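Local coordinates for protein 5-oxoprolinase subunit A (PDB 2DFA) that probably catalyses, in complex with its PxpB and PxpC partners, the ATP-driven cleavage of 5-oxoproline to L-glutamate, at residues 167-170 with 176-179. Numbering follows the deposited sequence.
Sequences ERAY and LAPR
Within the long loop that joins strand 160-164 to helix 189-201, residues 167-170 and 176-179 fold back on each other through a single beta bridge between Tyr170 and Leu176. The bridge is fastened by Ala177 N, which gives a nearly straight hydrogen bond (175°) to Ala169 O at 2.9 Å, while Ala169 CB and Ala177 CB meet 4.1 Å apart. Leu176 lays its CD2 methyl over one face of the Tyr170 ring, a CH-pi contact 3.7 Å from the ring centroid; the phenol OH is bound elsewhere, to Phe165 N. The same methyl touches Arg168 CB. Bent at chi2 (-65°) and again at chi3, the Arg168 chain curls across Leu176 and brings NH2 within 3.0 Å of Ala177 O, a bent bond that the carbonyl oxygen receives nearly end-on. Arg179 stacks its guanidinium on one face of that of Arg168, centres 4.4 Å apart. A leucine replacing Arg168 would probably take from Ala177 O its bond to the guanidinium and leave Arg179 without its stacking partner. The two like charges lie in an offset stack, planes 23° apart, a pairing that the negative end of the Ala177 carbonyl, set against Arg168 NH2, probably makes less costly by offsetting part of the positive charge.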
ATOM      1  N   GLU A 167     -14.057 -24.998  17.631  1.00 46.45           N
ATOM      2  CA  GLU A 167     -14.485 -23.771  18.302  1.00 47.00           C
ATOM      3  C   GLU A 167     -15.749 -23.145  17.727  1.00 46.91           C
ATOM      4  O   GLU A 167     -16.236 -22.138  18.246  1.00 48.55           O
ATOM      5  CB  GLU A 167     -13.368 -22.730  18.264  1.00 49.04           C
ATOM      6  CG  GLU A 167     -12.087 -23.151  18.955  1.00 51.26           C
ATOM      7  CD  GLU A 167     -11.029 -22.063  18.900  1.00 53.39           C
ATOM      8  OE1 GLU A 167     -11.189 -21.039  19.599  1.00 53.94           O
ATOM      9  OE2 GLU A 167     -10.046 -22.226  18.149  1.00 54.42           O
ATOM     10  N   ARG A 168     -16.279 -23.726  16.656  1.00 45.76           N
ATOM     11  CA  ARG A 168     -17.481 -23.189  16.027  1.00 45.39           C
ATOM     12  C   ARG A 168     -18.641 -24.167  16.121  1.00 44.53           C
ATOM     13  O   ARG A 168     -18.449 -25.376  16.000  1.00 41.66           O
ATOM     14  CB  ARG A 168     -17.207 -22.866  14.555  1.00 48.05           C
ATOM     15  CG  ARG A 168     -16.203 -21.744  14.348  1.00 51.63           C
ATOM     16  CD  ARG A 168     -16.752 -20.423  14.875  1.00 56.07           C
ATOM     17  NE  ARG A 168     -17.953 -20.009  14.152  1.00 58.14           N
ATOM     18  CZ  ARG A 168     -17.968 -19.657  12.869  1.00 60.21           C
ATOM     19  NH1 ARG A 168     -16.844 -19.664  12.163  1.00 60.73           N
ATOM     20  NH2 ARG A 168     -19.107 -19.306  12.290  1.00 61.93           N
ATOM     21  N   ALA A 169     -19.842 -23.640  16.338  1.00 43.31           N
ATOM     22  CA  ALA A 169     -21.026 -24.483  16.434  1.00 43.55           C
ATOM     23  C   ALA A 169     -21.459 -24.900  15.035  1.00 43.59           C
ATOM     24  O   ALA A 169     -21.264 -24.163  14.064  1.00 41.62           O
ATOM     25  CB  ALA A 169     -22.157 -23.734  17.129  1.00 42.67           C
ATOM     26  N   TYR A 170     -22.040 -26.092  14.945  1.00 42.53           N
ATOM     27  CA  TYR A 170     -22.524 -26.632  13.683  1.00 43.60           C
ATOM     28  C   TYR A 170     -24.046 -26.722  13.691  1.00 44.61           C
ATOM     29  O   TYR A 170     -24.667 -26.787  14.750  1.00 43.35           O
ATOM     30  CB  TYR A 170     -21.954 -28.033  13.443  1.00 43.62           C
ATOM     31  CG  TYR A 170     -20.518 -28.057  12.979  1.00 42.30           C
ATOM     32  CD1 TYR A 170     -19.482 -27.653  13.820  1.00 42.31           C
ATOM     33  CD2 TYR A 170     -20.194 -28.497  11.698  1.00 44.39           C
ATOM     34  CE1 TYR A 170     -18.152 -27.690  13.391  1.00 44.39           C
ATOM     35  CE2 TYR A 170     -18.875 -28.538  11.258  1.00 43.31           C
ATOM     36  CZ  TYR A 170     -17.860 -28.135  12.109  1.00 43.70           C
ATOM     37  OH  TYR A 170     -16.560 -28.174  11.669  1.00 42.93           O
ATOM     38  N   LEU A 176     -21.427 -24.641   9.168  1.00 56.61           N
ATOM     39  CA  LEU A 176     -21.182 -23.851  10.368  1.00 56.74           C
ATOM     40  C   LEU A 176     -22.320 -22.897  10.691  1.00 57.42           C
ATOM     41  O   LEU A 176     -22.943 -22.331   9.792  1.00 56.56           O
ATOM     42  CB  LEU A 176     -19.881 -23.060  10.215  1.00 55.63           C
ATOM     43  CG  LEU A 176     -18.618 -23.915  10.075  1.00 56.28           C
ATOM     44  CD1 LEU A 176     -17.429 -23.035   9.733  1.00 55.31           C
ATOM     45  CD2 LEU A 176     -18.376 -24.675  11.371  1.00 55.25           C
ATOM     46  N   ALA A 177     -22.588 -22.727  11.983  1.00 58.56           N
ATOM     47  CA  ALA A 177     -23.611 -21.781  12.389  1.00 60.67           C
ATOM     48  C   ALA A 177     -23.144 -20.341  12.166  1.00 62.50           C
ATOM     49  O   ALA A 177     -21.982 -19.996  12.347  1.00 60.94           O
ATOM     50  CB  ALA A 177     -23.888 -22.018  13.870  1.00 60.09           C
ATOM     51  N   PRO A 178     -24.088 -19.505  11.689  1.00 65.21           N
ATOM     52  CA  PRO A 178     -23.856 -18.071  11.537  1.00 67.75           C
ATOM     53  C   PRO A 178     -23.146 -17.429  12.743  1.00 70.25           C
ATOM     54  O   PRO A 178     -23.443 -17.688  13.902  1.00 70.28           O
ATOM     55  CB  PRO A 178     -25.205 -17.401  11.291  1.00 67.62           C
ATOM     56  CG  PRO A 178     -25.852 -18.500  10.448  1.00 66.57           C
ATOM     57  CD  PRO A 178     -25.420 -19.840  11.215  1.00 65.80           C
ATOM     58  N   ARG A 179     -22.157 -16.572  12.409  1.00 73.80           N
ATOM     59  CA  ARG A 179     -21.288 -15.965  13.418  1.00 76.94           C
ATOM     60  C   ARG A 179     -21.978 -15.380  14.658  1.00 78.23           C
ATOM     61  O   ARG A 179     -21.623 -15.669  15.792  1.00 78.86           O
ATOM     62  CB  ARG A 179     -20.509 -14.832  12.748  1.00 78.36           C
ATOM     63  CG  ARG A 179     -19.222 -15.321  12.082  1.00 80.14           C
ATOM     64  CD  ARG A 179     -18.051 -15.380  13.070  1.00 81.70           C
ATOM     65  NE  ARG A 179     -18.494 -15.905  14.363  1.00 83.12           N
ATOM     66  CZ  ARG A 179     -17.578 -15.990  15.345  1.00 83.98           C
ATOM     67  NH1 ARG A 179     -16.332 -15.606  15.127  1.00 84.10           N
ATOM     68  NH2 ARG A 179     -17.938 -16.451  16.546  1.00 84.26           N
TER